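Local coordinates for protein arginine kinase (PDB 4RF6) that catalyses the reversible transfer of a phosphate group between ATP and L-arginine, as a monomer built of two tandem phosphagen kinase repeats, at residues K47-K52 and Y82-P87; T308-Q313 and V348-D353; L587-M592 and G603-A608; P647-H652 and K708-I713. All coordinates share one frame; numbering follows the deposited sequence.

Contact 1: K47-K52 and Y82-P87; sequences KNKKTK and YTLFGP
In the small helical N-terminal domain of the first phosphagen kinase repeat, Lys-49, Lys-50 and Thr-51 of the loop after helix 40-46 lie over Leu-84 and Phe-85, where helix 79-84 gives way to helix 86-96. Leu-84 does most of the touching. Its CG stands anti to the backbone N (chi1 -166°), and its CD2 presses on the loop backbone, 3.4 Å from Lys-50 C. The same methyl also meets the side chains on either side of Lys-50 in sequence, Lys-49 CB at 3.9 Å and Thr-51 CG2 at 3.8 Å. Lys-49 extends beyond CG, bringing its CD near Leu-84 CD1, and its NZ donates 2.7 Å to a water that in turn donates to Leu-84 O at 2.8 Å. Phe-85 turns its rim to the loop: Lys-49 O lies at the ring edge, in plane, 3.7 Å from CZ, while Thr-51 CG2 comes to CE2 from an oblique direction. Leu-57 and Cys-60 of helix 57-66 also touch the Phe-85 side chain, and Val-74, which by similarity belongs to the substrate-binding loop, is about 8 Å from it. Thr-51 OG1 is engaged with Asp-78 and with the backbone N of Ile-55, while CG2 is the branch that meets Leu-84 and Phe-85. The chemistry is thus divided: methyl and ring contacts make up the apolar part, around buried Thr-51 and Phe-85, and a single water carries the polar link between lysine and helix end.

Contact 2: T308-Q313 and V348-D353; sequences TKYHIQ and VQDMYD
Tyr-310 and Asp-353 form the closest side-chain pair here, with Tyr-310 CE1 3.6 Å from Asp-353 CB. The Tyr-310 ring lies against the helix backbone: Asp-353 C sits over the centre of one face, 4.2 Å above the plane, and Lys-309 CG covers the centre of the opposite face. The tyrosine is therefore sandwiched between its own neighbour and the helix, with the Asp-353 carboxylate plane turned 72° from the ring. Next to it, Asp-350 brings CB to within 3.6 Å of Tyr-310 O. A water bridges the pair, donating 2.8 Å to Tyr-310 O and 2.8 Å to Asp-350 OD2. His-311 turns the edge of its ring to the same carboxylate, ND1 lying 4.1 Å from Asp-350 OD2, a separation at which the acid could favour a protonated imidazole. Tyr-310 and His-311 mark the exit of helix 303-310, which ends in a Schellman motif with His-311 at positive phi (57°); the chain then enters strand 312-316, an edge strand of the antiparallel sheet in the first catalytic domain. Ile-312, on that strand, sets CG2 3.8 Å from Met-351 SD, the methionine chain being bent at chi2 and chi3. Farther out, Ile-334 of the neighbouring strand touches both Ile-312 and Met-351, and Ile-246 packs on Met-351 from helix 246-264. The Met-351 side chain also approaches Ala-288, predicted to belong to the ATP-binding site, to about 4 Å.

Contact 3: L587-M592 and G603-A608; sequences LRIISM and GRLCRA
Arg-604, on helix 603-608, can be followed atom by atom as it passes Ser-591 of strand 587-592. Its CB lies 3.7 Å from Ser-591 OG; CG, anti to the backbone N, and CD stay almost as near the same oxygen. The chain bends at chi3 (-41°), which swings NE off the extended line; beyond it NH1 lies beside the serine. At the tip, NH1 donates a hydrogen bond of 3.0 Å to Ser-591 OG. The bond is bent, with an N-H...O angle of 133°, and the oxygen is tilted somewhat from the guanidinium plane. NH2 has a different partner, a salt bridge to Glu-593 farther along the same strand, while NE has a long, weak ion pair with Asp-521. Beside this polar edge the surfaces are apolar: Ser-591 CB meets Leu-605 CB at 3.8 Å, and Ile-589 CG2 meets Leu-605 CD1 at 3.8 Å. Ile-589 and Ser-591, alternate residues of the strand, both point at the helix, whose axis passes 8.0 Å from that of the strand. This is helix-on-sheet packing in the catalytic domain of the second repeat, where helix 598-616 follows strand 587-594 and runs back over it, roughly antiparallel (148° between the short segments). Ser-591 OG is also hydrogen-bonded to Val-601 O, so the buried hydroxyl links strand, helix start and arginine; the nearby Glu-593 and Asp-521 carboxylates probably offset the positive charge that the arginine brings into this protein interior.

Contact 4: P647-H652 and K708-I713; sequences PKASAH and KKLLEI
Ile-713 holds CG1 anti to its carbonyl carbon and CG2 anti to the backbone N, while His-652 has CG anti to its own N (chi1 -156°); these torsions direct CG of His-652 and the two branches of Ile-713 toward each other. Ile-713 CD1 stands over the centre of the ring, 3.6 Å from its centroid and 13° off the normal, a CH-pi contact. The other branch reaches the rim, CG2 lying 3.5 Å from His-652 CD2, and it also meets Ala-649 CB at 3.6 Å. Ala-649 CB faces Leu-710 as well, with CD2 at 4.4 Å. Along the exposed border, the bent chain of Lys-648 brings CE to 3.3 Å from Ile-713 O. The ring is steadied from outside by ND1, which accepts from Asp-654 N and caps the turn leading into helix 655-661. Glu-714, just past Ile-713, accepts from the backbone N atoms of both Lys-648 and Ala-649. Segments 647-651, a short, weakly bonded helix, and 708-713 have axes 8.6 Å apart at closest approach, at 107°. Such a crossing, with Ala-649 and Ile-713 at the point of closest backbone approach, is plain helix-helix packing within the second catalytic domain, joining helix 647-651 to the long C-terminal helix 696-714.

Overall arrangement
Followed from the N terminus, the four contacts close four separate loops in series; none nests within or crosses another. Contact 1 closes a loop of 29 residues, partly helical, inside the N-terminal domain of the first repeat. Contact 2 then joins an edge strand of the first catalytic sheet to helix 344-370, its centre about 36 Å from that of contact 1. The chain continues through this helix into the second repeat, where contact 3 closes a short strand-to-helix connection and contact 4 a longer loop tying helix 647-651 to the C-terminal helix. Contacts 3 and 4 share one catalytic domain, their centres about 28 Å apart, whereas the centres of contacts 1 and 4 lie about 95 Å apart across the tandem molecule.

Contact 1: K47-K52 and Y82-P87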
loop_
_atom_site.group_PDB
_atom_site.type_symbol
_atom_site.label_atom_id
_atom_site.label_comp_id
_atom_site.label_asym_id
_atom_site.label_seq_id
_atom_site.Cartn_x
_atom_site.Cartn_y
_atom_site.Cartn_z
ATOM N N LYS A 47 -36.046 -0.109 -35.878
ATOM C CA LYS A 47 -35.412 1.135 -36.338
ATOM C C LYS A 47 -36.277 2.399 -36.240
ATOM O O LYS A 47 -35.751 3.515 -36.290
ATOM C CB LYS A 47 -34.881 0.980 -37.765
ATOM C CG LYS A 47 -35.966 0.841 -38.820
ATOM C CD LYS A 47 -35.360 0.537 -40.181
ATOM C CE LYS A 47 -36.393 0.691 -41.283
ATOM N NZ LYS A 47 -35.838 0.306 -42.610
ATOM N N ASN A 48 -37.592 2.235 -36.094
ATOM C CA ASN A 48 -38.492 3.387 -36.039
ATOM C C ASN A 48 -39.044 3.691 -34.644
ATOM O O ASN A 48 -39.759 4.678 -34.454
ATOM C CB ASN A 48 -39.638 3.226 -37.042
ATOM C CG ASN A 48 -39.159 3.237 -38.482
ATOM O OD1 ASN A 48 -38.297 4.034 -38.856
ATOM N ND2 ASN A 48 -39.707 2.342 -39.298
ATOM N N LYS A 49 -38.703 2.842 -33.675
ATOM C CA LYS A 49 -39.172 3.011 -32.301
ATOM C C LYS A 49 -38.308 4.000 -31.524
ATOM O O LYS A 49 -37.082 4.025 -31.681
ATOM C CB LYS A 49 -39.192 1.665 -31.571
ATOM C CG LYS A 49 -39.971 0.585 -32.307
ATOM C CD LYS A 49 -40.329 -0.572 -31.387
ATOM C CE LYS A 49 -41.117 -1.640 -32.142
ATOM N NZ LYS A 49 -41.516 -2.762 -31.246
ATOM N N LYS A 50 -38.950 4.809 -30.681
ATOM C CA LYS A 50 -38.240 5.767 -29.831
ATOM C C LYS A 50 -38.799 5.758 -28.406
ATOM O O LYS A 50 -40.016 5.682 -28.209
ATOM C CB LYS A 50 -38.338 7.180 -30.418
ATOM C CG LYS A 50 -37.713 7.308 -31.798
ATOM C CD LYS A 50 -37.809 8.716 -32.342
ATOM C CE LYS A 50 -37.272 8.769 -33.761
ATOM N NZ LYS A 50 -37.960 9.814 -34.559
ATOM N N THR A 51 -37.909 5.835 -27.420
ATOM C CA THR A 51 -38.318 5.895 -26.020
ATOM C C THR A 51 -38.863 7.285 -25.703
ATOM O O THR A 51 -38.789 8.186 -26.545
ATOM C CB THR A 51 -37.143 5.568 -25.069
ATOM O OG1 THR A 51 -36.249 6.688 -24.996
ATOM C CG2 THR A 51 -36.379 4.336 -25.551
ATOM N N LYS A 52 -39.404 7.459 -24.498
ATOM C CA LYS A 52 -39.921 8.758 -24.070
ATOM C C LYS A 52 -38.842 9.827 -24.118
ATOM O O LYS A 52 -39.141 11.001 -24.329
ATOM C CB LYS A 52 -40.493 8.697 -22.649
ATOM C CG LYS A 52 -42.006 8.534 -22.581
ATOM C CD LYS A 52 -42.499 8.319 -21.149
ATOM C CE LYS A 52 -42.730 9.631 -20.398
ATOM N NZ LYS A 52 -43.364 9.373 -19.063
ATOM N N TYR A 82 -34.020 -0.781 -22.509
ATOM C CA TYR A 82 -33.828 -2.203 -22.254
ATOM C C TYR A 82 -35.048 -3.039 -22.636
ATOM O O TYR A 82 -34.932 -4.235 -22.920
ATOM C CB TYR A 82 -33.462 -2.445 -20.793
ATOM C CG TYR A 82 -31.993 -2.251 -20.501
ATOM C CD1 TYR A 82 -31.050 -3.154 -20.979
ATOM C CD2 TYR A 82 -31.551 -1.171 -19.746
ATOM C CE1 TYR A 82 -29.708 -2.987 -20.709
ATOM C CE2 TYR A 82 -30.217 -1.002 -19.465
ATOM C CZ TYR A 82 -29.298 -1.906 -19.956
ATOM O OH TYR A 82 -27.961 -1.731 -19.682
ATOM N N THR A 83 -36.214 -2.403 -22.641
ATOM C CA THR A 83 -37.453 -3.092 -22.992
ATOM C C THR A 83 -37.856 -2.813 -24.431
ATOM O O THR A 83 -38.178 -3.737 -25.183
ATOM C CB THR A 83 -38.596 -2.690 -22.058
ATOM O OG1 THR A 83 -38.310 -3.172 -20.737
ATOM C CG2 THR A 83 -39.922 -3.280 -22.532
ATOM N N LEU A 84 -37.847 -1.540 -24.813
ATOM C CA LEU A 84 -38.286 -1.163 -26.153
ATOM C C LEU A 84 -37.375 -1.801 -27.200
ATOM O O LEU A 84 -37.837 -2.216 -28.267
ATOM C CB LEU A 84 -38.333 0.358 -26.320
ATOM C CG LEU A 84 -39.082 0.892 -27.545
ATOM C CD1 LEU A 84 -40.581 0.620 -27.446
ATOM C CD2 LEU A 84 -38.831 2.384 -27.756
ATOM N N PHE A 85 -36.086 -1.894 -26.878
ATOM C CA PHE A 85 -35.119 -2.548 -27.751
ATOM C C PHE A 85 -34.705 -3.900 -27.169
ATOM O O PHE A 85 -33.582 -4.365 -27.377
ATOM C CB PHE A 85 -33.902 -1.646 -27.973
ATOM C CG PHE A 85 -34.262 -0.255 -28.427
ATOM C CD1 PHE A 85 -34.925 -0.056 -29.631
ATOM C CD2 PHE A 85 -33.946 0.848 -27.648
ATOM C CE1 PHE A 85 -35.262 1.221 -30.051
ATOM C CE2 PHE A 85 -34.278 2.128 -28.060
ATOM C CZ PHE A 85 -34.936 2.316 -29.261
ATOM N N GLY A 86 -35.633 -4.514 -26.438
ATOM C CA GLY A 86 -35.446 -5.836 -25.844
ATOM C C GLY A 86 -34.901 -6.944 -26.733
ATOM O O GLY A 86 -33.978 -7.656 -26.335
ATOM N N PRO A 87 -35.468 -7.114 -27.937
ATOM C CA PRO A 87 -34.976 -8.166 -28.840
ATOM C C PRO A 87 -33.465 -8.094 -29.080
ATOM O O PRO A 87 -32.844 -9.121 -29.375
ATOM C CB PRO A 87 -35.726 -7.877 -30.136
ATOM C CG PRO A 87 -37.034 -7.308 -29.667
ATOM C CD PRO A 87 -36.707 -6.492 -28.443
HETATM O O HOH W 1 -40.233 -3.435 -28.922
#

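Contact 2: T308-Q313 and V348-D353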
loop_
_atom_site.group_PDB
_atom_site.type_symbol
_atom_site.label_atom_id
_atom_site.label_comp_id
_atom_site.label_asym_id
_atom_site.label_seq_id
_atom_site.Cartn_x
_atom_site.Cartn_y
_atom_site.Cartn_z
ATOM N N THR A 308 -13.481 -21.865 -10.845
ATOM C CA THR A 308 -14.767 -22.271 -11.404
ATOM C C THR A 308 -15.837 -22.334 -10.318
ATOM O O THR A 308 -16.936 -21.799 -10.484
ATOM C CB THR A 308 -14.668 -23.647 -12.101
ATOM O OG1 THR A 308 -13.703 -23.588 -13.159
ATOM C CG2 THR A 308 -16.006 -24.052 -12.682
ATOM N N LYS A 309 -15.501 -22.980 -9.204
ATOM C CA LYS A 309 -16.436 -23.157 -8.096
ATOM C C LYS A 309 -17.005 -21.834 -7.583
ATOM O O LYS A 309 -18.211 -21.723 -7.342
ATOM C CB LYS A 309 -15.771 -23.935 -6.952
ATOM C CG LYS A 309 -16.580 -23.981 -5.652
ATOM C CD LYS A 309 -16.330 -25.291 -4.908
ATOM C CE LYS A 309 -16.242 -25.099 -3.398
ATOM N NZ LYS A 309 -17.569 -24.873 -2.755
ATOM N N TYR A 310 -16.146 -20.828 -7.437
ATOM C CA TYR A 310 -16.582 -19.552 -6.880
ATOM C C TYR A 310 -16.898 -18.489 -7.935
ATOM O O TYR A 310 -17.207 -17.345 -7.593
ATOM C CB TYR A 310 -15.565 -19.051 -5.849
ATOM C CG TYR A 310 -15.458 -19.985 -4.668
ATOM C CD1 TYR A 310 -16.485 -20.070 -3.737
ATOM C CD2 TYR A 310 -14.348 -20.806 -4.499
ATOM C CE1 TYR A 310 -16.405 -20.931 -2.666
ATOM C CE2 TYR A 310 -14.260 -21.668 -3.426
ATOM C CZ TYR A 310 -15.294 -21.724 -2.514
ATOM O OH TYR A 310 -15.223 -22.582 -1.439
ATOM N N HIS A 311 -16.840 -18.879 -9.207
ATOM C CA HIS A 311 -17.138 -17.980 -10.327
ATOM C C HIS A 311 -16.260 -16.737 -10.304
ATOM O O HIS A 311 -16.724 -15.617 -10.548
ATOM C CB HIS A 311 -18.616 -17.592 -10.335
ATOM C CG HIS A 311 -19.533 -18.741 -10.065
ATOM N ND1 HIS A 311 -20.370 -18.783 -8.970
ATOM C CD2 HIS A 311 -19.724 -19.905 -10.730
ATOM C CE1 HIS A 311 -21.047 -19.918 -8.981
ATOM N NE2 HIS A 311 -20.672 -20.616 -10.038
ATOM N N ILE A 312 -14.985 -16.948 -10.002
ATOM C CA ILE A 312 -14.001 -15.877 -10.017
ATOM C C ILE A 312 -12.977 -16.154 -11.112
ATOM O O ILE A 312 -12.992 -17.223 -11.721
ATOM C CB ILE A 312 -13.315 -15.733 -8.657
ATOM C CG1 ILE A 312 -12.722 -17.073 -8.205
ATOM C CG2 ILE A 312 -14.313 -15.211 -7.628
ATOM C CD1 ILE A 312 -12.094 -17.038 -6.808
ATOM N N GLN A 313 -12.101 -15.190 -11.373
ATOM C CA GLN A 313 -11.091 -15.344 -12.416
ATOM C C GLN A 313 -9.755 -14.821 -11.901
ATOM O O GLN A 313 -9.721 -13.922 -11.054
ATOM C CB GLN A 313 -11.508 -14.581 -13.675
ATOM C CG GLN A 313 -11.732 -13.093 -13.438
ATOM C CD GLN A 313 -12.531 -12.429 -14.547
ATOM O OE1 GLN A 313 -12.498 -12.863 -15.700
ATOM N NE2 GLN A 313 -13.258 -11.368 -14.198
ATOM N N VAL A 348 -19.435 -11.019 -2.750
ATOM C CA VAL A 348 -18.397 -10.810 -1.739
ATOM C C VAL A 348 -18.037 -12.104 -1.002
ATOM O O VAL A 348 -16.860 -12.378 -0.741
ATOM C CB VAL A 348 -18.812 -9.720 -0.726
ATOM C CG1 VAL A 348 -17.804 -9.612 0.391
ATOM C CG2 VAL A 348 -18.976 -8.366 -1.426
ATOM N N GLN A 349 -19.046 -12.901 -0.664
ATOM C CA GLN A 349 -18.799 -14.138 0.072
ATOM C C GLN A 349 -18.030 -15.137 -0.790
ATOM O O GLN A 349 -17.107 -15.802 -0.306
ATOM C CB GLN A 349 -20.108 -14.759 0.562
ATOM C CG GLN A 349 -19.931 -15.757 1.711
ATOM C CD GLN A 349 -19.444 -15.095 2.992
ATOM O OE1 GLN A 349 -20.190 -14.373 3.654
ATOM N NE2 GLN A 349 -18.185 -15.326 3.340
ATOM N N ASP A 350 -18.403 -15.237 -2.066
ATOM C CA ASP A 350 -17.667 -16.086 -3.005
ATOM C C ASP A 350 -16.226 -15.595 -3.130
ATOM O O ASP A 350 -15.284 -16.386 -3.197
ATOM C CB ASP A 350 -18.324 -16.075 -4.389
ATOM C CG ASP A 350 -19.632 -16.837 -4.429
ATOM O OD1 ASP A 350 -19.931 -17.551 -3.451
ATOM O OD2 ASP A 350 -20.352 -16.720 -5.451
ATOM N N MET A 351 -16.077 -14.276 -3.162
ATOM C CA MET A 351 -14.774 -13.636 -3.283
ATOM C C MET A 351 -13.913 -13.989 -2.086
ATOM O O MET A 351 -12.731 -14.327 -2.217
ATOM C CB MET A 351 -14.949 -12.124 -3.320
ATOM C CG MET A 351 -13.853 -11.422 -4.057
ATOM S SD MET A 351 -13.973 -11.851 -5.801
ATOM C CE MET A 351 -12.234 -11.920 -6.167
ATOM N N TYR A 352 -14.520 -13.894 -0.909
ATOM C CA TYR A 352 -13.849 -14.206 0.343
ATOM C C TYR A 352 -13.499 -15.692 0.429
ATOM O O TYR A 352 -12.361 -16.056 0.747
ATOM C CB TYR A 352 -14.751 -13.809 1.516
ATOM C CG TYR A 352 -14.176 -14.152 2.868
ATOM C CD1 TYR A 352 -13.269 -13.306 3.490
ATOM C CD2 TYR A 352 -14.537 -15.324 3.523
ATOM C CE1 TYR A 352 -12.740 -13.612 4.726
ATOM C CE2 TYR A 352 -14.000 -15.644 4.763
ATOM C CZ TYR A 352 -13.104 -14.782 5.354
ATOM O OH TYR A 352 -12.566 -15.088 6.584
ATOM N N ASP A 353 -14.486 -16.544 0.157
ATOM C CA ASP A 353 -14.302 -17.988 0.257
ATOM C C ASP A 353 -13.295 -18.459 -0.789
ATOM O O ASP A 353 -12.445 -19.317 -0.518
ATOM C CB ASP A 353 -15.632 -18.727 0.068
ATOM C CG ASP A 353 -16.650 -18.420 1.161
ATOM O OD1 ASP A 353 -16.277 -17.834 2.192
ATOM O OD2 ASP A 353 -17.836 -18.781 0.980
HETATM O O HOH W 2 -19.012 -15.236 -7.457
#

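Contact 3: L587-M592 and G603-A608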
loop_
_atom_site.group_PDB
_atom_site.type_symbol
_atom_site.label_atom_id
_atom_site.label_comp_id
_atom_site.label_asym_id
_atom_site.label_seq_id
_atom_site.Cartn_x
_atom_site.Cartn_y
_atom_site.Cartn_z
ATOM N N LEU A 587 11.213 3.575 14.250
ATOM C CA LEU A 587 11.806 4.892 14.440
ATOM C C LEU A 587 13.306 4.886 14.178
ATOM O O LEU A 587 14.049 4.094 14.775
ATOM C CB LEU A 587 11.554 5.388 15.862
ATOM C CG LEU A 587 10.094 5.619 16.229
ATOM C CD1 LEU A 587 9.936 5.862 17.715
ATOM C CD2 LEU A 587 9.567 6.805 15.435
ATOM N N ARG A 588 13.749 5.765 13.282
ATOM C CA ARG A 588 15.168 6.084 13.180
ATOM C C ARG A 588 15.306 7.570 13.477
ATOM O O ARG A 588 14.764 8.415 12.755
ATOM C CB ARG A 588 15.728 5.753 11.802
ATOM C CG ARG A 588 17.245 5.849 11.755
ATOM C CD ARG A 588 17.752 6.075 10.347
ATOM N NE ARG A 588 18.461 4.914 9.823
ATOM C CZ ARG A 588 19.490 4.993 8.984
ATOM N NH1 ARG A 588 19.927 6.179 8.581
ATOM N NH2 ARG A 588 20.086 3.889 8.551
ATOM N N ILE A 589 16.018 7.882 14.553
ATOM C CA ILE A 589 16.017 9.230 15.106
ATOM C C ILE A 589 17.424 9.806 15.049
ATOM O O ILE A 589 18.357 9.219 15.600
ATOM C CB ILE A 589 15.483 9.215 16.548
ATOM C CG1 ILE A 589 14.169 8.426 16.597
ATOM C CG2 ILE A 589 15.297 10.638 17.067
ATOM C CD1 ILE A 589 13.584 8.208 17.986
ATOM N N ILE A 590 17.575 10.950 14.379
ATOM C CA ILE A 590 18.900 11.477 14.049
ATOM C C ILE A 590 19.095 12.949 14.423
ATOM O O ILE A 590 18.332 13.816 13.988
ATOM C CB ILE A 590 19.186 11.320 12.544
ATOM C CG1 ILE A 590 18.963 9.874 12.097
ATOM C CG2 ILE A 590 20.606 11.773 12.206
ATOM C CD1 ILE A 590 19.122 9.657 10.608
ATOM N N SER A 591 20.132 13.226 15.215
ATOM C CA SER A 591 20.511 14.597 15.556
ATOM C C SER A 591 21.842 14.906 14.872
ATOM O O SER A 591 22.746 14.061 14.857
ATOM C CB SER A 591 20.624 14.771 17.074
ATOM O OG SER A 591 20.886 16.124 17.419
ATOM N N MET A 592 21.963 16.106 14.305
ATOM C CA MET A 592 23.048 16.405 13.374
ATOM C C MET A 592 23.458 17.883 13.383
ATOM O O MET A 592 22.603 18.771 13.430
ATOM C CB MET A 592 22.594 16.018 11.967
ATOM C CG MET A 592 21.073 16.095 11.801
ATOM S SD MET A 592 20.475 15.849 10.119
ATOM C CE MET A 592 21.836 14.917 9.420
ATOM N N GLY A 603 22.363 16.335 23.402
ATOM C CA GLY A 603 21.363 16.996 24.223
ATOM C C GLY A 603 20.055 17.154 23.465
ATOM O O GLY A 603 18.969 16.941 24.014
ATOM N N ARG A 604 20.158 17.528 22.192
ATOM C CA ARG A 604 18.978 17.649 21.343
ATOM C C ARG A 604 18.343 16.277 21.122
ATOM O O ARG A 604 17.120 16.127 21.200
ATOM C CB ARG A 604 19.344 18.287 20.001
ATOM C CG ARG A 604 18.155 18.463 19.053
ATOM C CD ARG A 604 18.557 19.131 17.741
ATOM N NE ARG A 604 19.504 20.223 17.945
ATOM C CZ ARG A 604 20.801 20.150 17.653
ATOM N NH1 ARG A 604 21.310 19.036 17.138
ATOM N NH2 ARG A 604 21.590 21.190 17.876
ATOM N N LEU A 605 19.176 15.274 20.859
ATOM C CA LEU A 605 18.684 13.913 20.655
ATOM C C LEU A 605 17.895 13.405 21.860
ATOM O O LEU A 605 16.804 12.842 21.708
ATOM C CB LEU A 605 19.842 12.952 20.357
ATOM C CG LEU A 605 19.374 11.504 20.181
ATOM C CD1 LEU A 605 18.501 11.383 18.938
ATOM C CD2 LEU A 605 20.545 10.536 20.118
ATOM N N CYS A 606 18.449 13.613 23.053
ATOM C CA CYS A 606 17.820 13.151 24.284
ATOM C C CYS A 606 16.483 13.826 24.548
ATOM O O CYS A 606 15.525 13.172 24.951
ATOM C CB CYS A 606 18.749 13.375 25.470
ATOM S SG CYS A 606 20.051 12.137 25.608
ATOM N N ARG A 607 16.428 15.139 24.339
ATOM C CA ARG A 607 15.186 15.889 24.511
ATOM C C ARG A 607 14.067 15.297 23.653
ATOM O O ARG A 607 12.944 15.094 24.120
ATOM C CB ARG A 607 15.410 17.368 24.178
ATOM C CG ARG A 607 16.117 18.137 25.298
ATOM C CD ARG A 607 16.805 19.394 24.788
ATOM N NE ARG A 607 15.965 20.104 23.833
ATOM C CZ ARG A 607 16.424 20.718 22.750
ATOM N NH1 ARG A 607 17.724 20.718 22.486
ATOM N NH2 ARG A 607 15.583 21.335 21.936
ATOM N N ALA A 608 14.390 14.992 22.402
ATOM C CA ALA A 608 13.408 14.432 21.482
ATOM C C ALA A 608 13.055 12.982 21.808
ATOM O O ALA A 608 11.881 12.607 21.815
ATOM C CB ALA A 608 13.901 14.545 20.066
#

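Contact 4: P647-H652 and K708-I713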
loop_
_atom_site.group_PDB
_atom_site.type_symbol
_atom_site.label_atom_id
_atom_site.label_comp_id
_atom_site.label_asym_id
_atom_site.label_seq_id
_atom_site.Cartn_x
_atom_site.Cartn_y
_atom_site.Cartn_z
ATOM N N PRO A 647 44.995 13.411 9.299
ATOM C CA PRO A 647 46.126 12.758 8.622
ATOM C C PRO A 647 47.275 12.418 9.572
ATOM O O PRO A 647 47.809 11.307 9.503
ATOM C CB PRO A 647 46.584 13.813 7.610
ATOM C CG PRO A 647 45.387 14.676 7.388
ATOM C CD PRO A 647 44.715 14.740 8.723
ATOM N N LYS A 648 47.647 13.360 10.435
ATOM C CA LYS A 648 48.719 13.130 11.404
ATOM C C LYS A 648 48.434 11.942 12.339
ATOM O O LYS A 648 49.227 11.004 12.419
ATOM C CB LYS A 648 49.022 14.401 12.209
ATOM C CG LYS A 648 49.442 15.597 11.360
ATOM C CD LYS A 648 50.366 16.547 12.119
ATOM C CE LYS A 648 49.719 17.100 13.379
ATOM N NZ LYS A 648 50.654 17.978 14.144
ATOM N N ALA A 649 47.301 11.962 13.034
ATOM C CA ALA A 649 47.027 10.899 14.003
ATOM C C ALA A 649 46.647 9.551 13.383
ATOM O O ALA A 649 46.846 8.519 14.012
ATOM C CB ALA A 649 46.007 11.339 15.044
ATOM N N SER A 650 46.112 9.543 12.163
ATOM C CA SER A 650 45.838 8.268 11.488
ATOM C C SER A 650 47.139 7.499 11.215
ATOM O O SER A 650 47.140 6.270 11.104
ATOM C CB SER A 650 45.039 8.466 10.194
ATOM O OG SER A 650 45.774 9.185 9.225
ATOM N N ALA A 651 48.245 8.239 11.128
ATOM C CA ALA A 651 49.570 7.651 10.942
ATOM C C ALA A 651 50.326 7.512 12.267
ATOM O O ALA A 651 51.365 6.851 12.330
ATOM C CB ALA A 651 50.377 8.479 9.959
ATOM N N HIS A 652 49.808 8.149 13.315
ATOM C CA HIS A 652 50.394 8.057 14.651
ATOM C C HIS A 652 50.245 6.636 15.195
ATOM O O HIS A 652 49.272 5.950 14.885
ATOM C CB HIS A 652 49.704 9.047 15.593
ATOM C CG HIS A 652 50.532 9.452 16.771
ATOM N ND1 HIS A 652 50.547 8.745 17.957
ATOM C CD2 HIS A 652 51.363 10.506 16.956
ATOM C CE1 HIS A 652 51.357 9.340 18.813
ATOM N NE2 HIS A 652 51.866 10.412 18.230
ATOM N N LYS A 708 38.852 13.570 21.204
ATOM C CA LYS A 708 39.660 14.563 21.905
ATOM C C LYS A 708 41.145 14.223 21.789
ATOM O O LYS A 708 41.967 15.083 21.482
ATOM C CB LYS A 708 39.249 14.625 23.379
ATOM C CG LYS A 708 39.912 15.738 24.196
ATOM C CD LYS A 708 39.442 15.660 25.646
ATOM C CE LYS A 708 39.582 16.985 26.375
ATOM N NZ LYS A 708 40.992 17.446 26.456
ATOM N N LYS A 709 41.482 12.957 22.020
ATOM C CA LYS A 709 42.869 12.518 21.920
ATOM C C LYS A 709 43.395 12.552 20.485
ATOM O O LYS A 709 44.571 12.836 20.257
ATOM C CB LYS A 709 43.035 11.126 22.529
ATOM C CG LYS A 709 42.774 11.101 24.027
ATOM C CD LYS A 709 43.374 9.873 24.681
ATOM C CE LYS A 709 43.447 10.055 26.190
ATOM N NZ LYS A 709 44.192 8.949 26.860
ATOM N N LEU A 710 42.526 12.252 19.522
ATOM C CA LEU A 710 42.896 12.354 18.113
ATOM C C LEU A 710 43.173 13.811 17.759
ATOM O O LEU A 710 44.080 14.109 16.979
ATOM C CB LEU A 710 41.789 11.788 17.215
ATOM C CG LEU A 710 41.453 10.310 17.432
ATOM C CD1 LEU A 710 40.334 9.868 16.506
ATOM C CD2 LEU A 710 42.690 9.451 17.229
ATOM N N LEU A 711 42.398 14.718 18.348
ATOM C CA LEU A 711 42.587 16.146 18.112
ATOM C C LEU A 711 43.892 16.654 18.709
ATOM O O LEU A 711 44.572 17.498 18.116
ATOM C CB LEU A 711 41.417 16.956 18.666
ATOM C CG LEU A 711 40.288 17.223 17.680
ATOM C CD1 LEU A 711 39.371 18.325 18.183
ATOM C CD2 LEU A 711 40.865 17.588 16.331
ATOM N N GLU A 712 44.234 16.144 19.889
ATOM C CA GLU A 712 45.444 16.579 20.582
ATOM C C GLU A 712 46.706 16.255 19.780
ATOM O O GLU A 712 47.699 16.979 19.849
ATOM C CB GLU A 712 45.508 15.981 21.993
ATOM C CG GLU A 712 44.739 16.790 23.042
ATOM C CD GLU A 712 44.261 15.952 24.224
ATOM O OE1 GLU A 712 44.443 14.717 24.200
ATOM O OE2 GLU A 712 43.697 16.538 25.174
ATOM N N ILE A 713 46.655 15.170 19.014
ATOM C CA ILE A 713 47.761 14.788 18.140
ATOM C C ILE A 713 47.746 15.605 16.842
ATOM O O ILE A 713 48.793 16.064 16.373
ATOM C CB ILE A 713 47.749 13.268 17.844
ATOM C CG1 ILE A 713 48.010 12.476 19.129
ATOM C CG2 ILE A 713 48.777 12.913 16.776
ATOM C CD1 ILE A 713 47.940 10.961 18.964
#